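Local coordinates for protein 4-carboxymuconolactone decarboxylase (Sinorhizobium meliloti, PDB 4G9Q) that belongs to the carboxymuconolactone decarboxylase family and may act in benzoate degradation or as a peroxiredoxin, its precise reaction being uncertain, at residues A90-E102 with A128-R140. Residues are numbered along the deposited sequence; the frame is centred on the assembly and turned at random.
Sequences APALTYYADQALE and ATVGPVSEAFAKR
Arg140 reaches across from the C-terminal end of helix 130-139 and lays its guanidinium over helix 93-102, one face on Leu101 CB and the backbone O of Asp98. Its chain, bent at chi2 (-87°) and again at chi3, brings NH1 between two carboxylates one helical turn apart. NH1 makes salt bridges to both, meeting Glu102 OE1 at 3.0 Å, nearly along the C-O axis, and Asp98 OD1 at 3.2 Å, from above the carboxylate plane. Both carboxylates stand almost perpendicular to the guanidinium, so neither pair is a flat two-pronged bridge. A water bonded to Asp98 OD1 also donates to Ala136 O, tying the helices beside this salt-bridge network. In this all-alpha fold of a trimeric protein the two helices run in the same general direction and cross at -44°, with axes 7.9 Å apart at closest approach. Small residues allow that spacing: Ala97 CB faces Ala136 CB at 4.0 Å. Toward the N-terminal ends, Leu93 CD2 lies against Thr129 CG2 (3.7 Å) and its CG against Val133 CG2, while Pro132 presses CB and CG onto Ala90 O. With chi1 at -54° Thr94 turns OG1 away from its own carbonyl carbon and toward Pro132, where it donates to Pro132 O (3.2 Å) on the face opposite Ala136 N. Leu101 CD1 touches the edge of the Phe137 ring; Phe137 also packs on Ser48 of the second subunit.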
# COMPACT_ATOMS: atom_id res chain seq x y z
N ALA A 90 5.22 -9.60 -4.82
CA ALA A 90 6.30 -10.26 -5.56
C ALA A 90 6.32 -11.80 -5.53
O ALA A 90 6.69 -12.39 -6.54
CB ALA A 90 7.66 -9.70 -5.14
N PRO A 91 5.91 -12.45 -4.42
CA PRO A 91 5.88 -13.93 -4.42
C PRO A 91 5.08 -14.56 -5.56
O PRO A 91 5.48 -15.61 -6.08
CB PRO A 91 5.23 -14.26 -3.08
CG PRO A 91 5.64 -13.15 -2.19
CD PRO A 91 5.67 -11.92 -3.06
N ALA A 92 3.97 -13.92 -5.94
CA ALA A 92 3.12 -14.38 -7.04
C ALA A 92 3.84 -14.33 -8.40
O ALA A 92 3.37 -14.93 -9.38
CB ALA A 92 1.84 -13.55 -7.09
N LEU A 93 4.96 -13.61 -8.44
CA LEU A 93 5.70 -13.37 -9.68
C LEU A 93 6.34 -14.59 -10.29
O LEU A 93 6.53 -14.64 -11.50
CB LEU A 93 6.77 -12.29 -9.46
CG LEU A 93 6.73 -10.94 -10.18
CD1 LEU A 93 5.36 -10.51 -10.67
CD2 LEU A 93 7.36 -9.88 -9.27
N THR A 94 6.71 -15.58 -9.48
CA THR A 94 7.30 -16.80 -10.03
C THR A 94 6.32 -17.41 -11.04
O THR A 94 6.69 -17.71 -12.18
CB THR A 94 7.69 -17.80 -8.93
OG1 THR A 94 8.54 -17.15 -7.98
CG2 THR A 94 8.45 -18.99 -9.53
N TYR A 95 5.07 -17.56 -10.62
CA TYR A 95 4.03 -18.07 -11.49
C TYR A 95 3.73 -17.10 -12.63
O TYR A 95 3.70 -17.48 -13.80
CB TYR A 95 2.75 -18.40 -10.70
CG TYR A 95 1.59 -18.76 -11.59
CD1 TYR A 95 1.45 -20.05 -12.11
CD2 TYR A 95 0.62 -17.81 -11.94
CE1 TYR A 95 0.39 -20.38 -12.94
CE2 TYR A 95 -0.44 -18.13 -12.76
CZ TYR A 95 -0.55 -19.42 -13.26
OH TYR A 95 -1.61 -19.72 -14.08
N TYR A 96 3.52 -15.83 -12.29
CA TYR A 96 3.08 -14.86 -13.29
C TYR A 96 4.14 -14.46 -14.31
O TYR A 96 3.81 -14.19 -15.46
CB TYR A 96 2.39 -13.64 -12.65
CG TYR A 96 0.93 -13.92 -12.36
CD1 TYR A 96 0.00 -13.97 -13.40
CD2 TYR A 96 0.50 -14.17 -11.07
CE1 TYR A 96 -1.34 -14.25 -13.15
CE2 TYR A 96 -0.84 -14.44 -10.80
CZ TYR A 96 -1.75 -14.48 -11.85
OH TYR A 96 -3.07 -14.76 -11.59
N ALA A 97 5.41 -14.46 -13.89
CA ALA A 97 6.51 -14.21 -14.83
C ALA A 97 6.67 -15.38 -15.79
O ALA A 97 6.90 -15.17 -16.98
CB ALA A 97 7.82 -13.92 -14.10
N ASP A 98 6.53 -16.60 -15.28
CA ASP A 98 6.55 -17.79 -16.13
C ASP A 98 5.43 -17.72 -17.16
O ASP A 98 5.66 -17.97 -18.35
CB ASP A 98 6.42 -19.07 -15.29
CG ASP A 98 6.40 -20.33 -16.16
OD1 ASP A 98 7.48 -20.78 -16.57
OD2 ASP A 98 5.30 -20.85 -16.43
N GLN A 99 4.23 -17.38 -16.71
CA GLN A 99 3.08 -17.24 -17.61
C GLN A 99 3.33 -16.16 -18.65
O GLN A 99 2.96 -16.32 -19.81
CB GLN A 99 1.81 -16.93 -16.83
CG GLN A 99 1.17 -18.13 -16.15
CD GLN A 99 0.70 -19.20 -17.13
OE1 GLN A 99 -0.02 -18.92 -18.08
NE2 GLN A 99 1.11 -20.44 -16.88
N ALA A 100 3.96 -15.06 -18.24
CA ALA A 100 4.27 -13.97 -19.17
C ALA A 100 5.18 -14.45 -20.30
O ALA A 100 4.94 -14.16 -21.47
CB ALA A 100 4.91 -12.80 -18.43
N LEU A 101 6.21 -15.21 -19.94
CA LEU A 101 7.13 -15.79 -20.91
C LEU A 101 6.40 -16.73 -21.88
O LEU A 101 6.61 -16.67 -23.09
CB LEU A 101 8.27 -16.52 -20.20
CG LEU A 101 9.23 -15.64 -19.37
CD1 LEU A 101 10.10 -16.50 -18.48
CD2 LEU A 101 10.08 -14.76 -20.28
N GLU A 102 5.52 -17.57 -21.33
CA GLU A 102 4.66 -18.44 -22.14
C GLU A 102 3.77 -17.63 -23.09
O GLU A 102 3.54 -18.03 -24.23
CB GLU A 102 3.82 -19.35 -21.23
CG GLU A 102 3.14 -20.52 -21.94
CD GLU A 102 4.12 -21.61 -22.39
OE1 GLU A 102 5.26 -21.67 -21.88
OE2 GLU A 102 3.72 -22.42 -23.25
N ALA A 128 12.32 -6.51 -4.54
CA ALA A 128 11.56 -7.66 -4.07
C ALA A 128 11.32 -8.70 -5.17
O ALA A 128 11.11 -9.88 -4.88
CB ALA A 128 10.23 -7.22 -3.46
N THR A 129 11.38 -8.27 -6.43
CA THR A 129 11.13 -9.16 -7.57
C THR A 129 12.30 -10.10 -7.87
O THR A 129 12.13 -11.10 -8.56
CB THR A 129 10.83 -8.37 -8.87
OG1 THR A 129 12.05 -7.81 -9.39
CG2 THR A 129 9.82 -7.25 -8.61
N VAL A 130 13.49 -9.77 -7.35
CA VAL A 130 14.71 -10.47 -7.75
C VAL A 130 14.64 -11.98 -7.49
O VAL A 130 14.88 -12.77 -8.39
CB VAL A 130 15.98 -9.82 -7.12
CG1 VAL A 130 17.22 -10.68 -7.39
CG2 VAL A 130 16.18 -8.41 -7.67
N GLY A 131 14.29 -12.37 -6.27
CA GLY A 131 14.14 -13.79 -5.93
C GLY A 131 13.13 -14.54 -6.78
O GLY A 131 13.49 -15.53 -7.44
N PRO A 132 11.86 -14.09 -6.78
CA PRO A 132 10.80 -14.75 -7.56
C PRO A 132 11.06 -14.80 -9.07
O PRO A 132 10.86 -15.84 -9.69
CB PRO A 132 9.56 -13.91 -7.25
CG PRO A 132 9.82 -13.35 -5.88
CD PRO A 132 11.30 -13.08 -5.86
N VAL A 133 11.52 -13.69 -9.66
CA VAL A 133 11.75 -13.66 -11.11
C VAL A 133 13.00 -14.45 -11.51
O VAL A 133 13.01 -15.10 -12.55
CB VAL A 133 11.77 -12.21 -11.67
CG1 VAL A 133 12.13 -12.21 -13.16
CG2 VAL A 133 10.42 -11.53 -11.46
N SER A 134 14.04 -14.41 -10.68
CA SER A 134 15.25 -15.21 -10.94
C SER A 134 14.92 -16.70 -10.97
O SER A 134 15.46 -17.44 -11.79
CB SER A 134 16.37 -14.93 -9.93
OG SER A 134 16.07 -15.44 -8.64
N GLU A 135 14.01 -17.13 -10.10
CA GLU A 135 13.55 -18.51 -10.08
C GLU A 135 12.81 -18.86 -11.37
O GLU A 135 13.05 -19.92 -11.97
CB GLU A 135 12.67 -18.78 -8.86
CG GLU A 135 12.24 -20.24 -8.70
CD GLU A 135 11.34 -20.48 -7.51
OE1 GLU A 135 11.47 -19.76 -6.49
OE2 GLU A 135 10.49 -21.40 -7.58
N ALA A 136 11.92 -17.97 -11.81
CA ALA A 136 11.19 -18.15 -13.06
C ALA A 136 12.14 -18.26 -14.25
O ALA A 136 11.97 -19.14 -15.10
CB ALA A 136 10.20 -17.01 -13.26
N PHE A 137 13.15 -17.39 -14.28
CA PHE A 137 14.16 -17.40 -15.34
C PHE A 137 15.01 -18.67 -15.32
O PHE A 137 15.26 -19.27 -16.36
CB PHE A 137 15.07 -16.17 -15.26
CG PHE A 137 14.44 -14.89 -15.76
CD1 PHE A 137 13.21 -14.90 -16.41
CD2 PHE A 137 15.11 -13.68 -15.60
CE1 PHE A 137 12.64 -13.70 -16.87
CE2 PHE A 137 14.55 -12.48 -16.07
CZ PHE A 137 13.31 -12.50 -16.71
N ALA A 138 15.44 -19.07 -14.12
CA ALA A 138 16.28 -20.27 -13.97
C ALA A 138 15.58 -21.53 -14.48
O ALA A 138 16.21 -22.34 -15.17
CB ALA A 138 16.71 -20.44 -12.51
N LYS A 139 14.30 -21.68 -14.16
CA LYS A 139 13.51 -22.84 -14.59
C LYS A 139 13.39 -22.94 -16.11
O LYS A 139 13.29 -24.04 -16.66
CB LYS A 139 12.11 -22.82 -13.96
CG LYS A 139 12.09 -22.71 -12.43
CD LYS A 139 12.15 -24.06 -11.73
CE LYS A 139 11.97 -23.90 -10.22
NZ LYS A 139 10.66 -23.27 -9.85
N ARG A 140 13.42 -21.79 -16.79
CA ARG A 140 13.27 -21.71 -18.25
C ARG A 140 14.61 -21.65 -18.98
O ARG A 140 14.64 -21.55 -20.22
CB ARG A 140 12.43 -20.49 -18.64
CG ARG A 140 11.09 -20.35 -17.93
CD ARG A 140 9.97 -21.08 -18.62
NE ARG A 140 9.59 -20.48 -19.90
CZ ARG A 140 8.36 -20.52 -20.42
NH1 ARG A 140 7.37 -21.12 -19.77
NH2 ARG A 140 8.13 -19.96 -21.59
O HOH W 1 9.60 -20.68 -14.86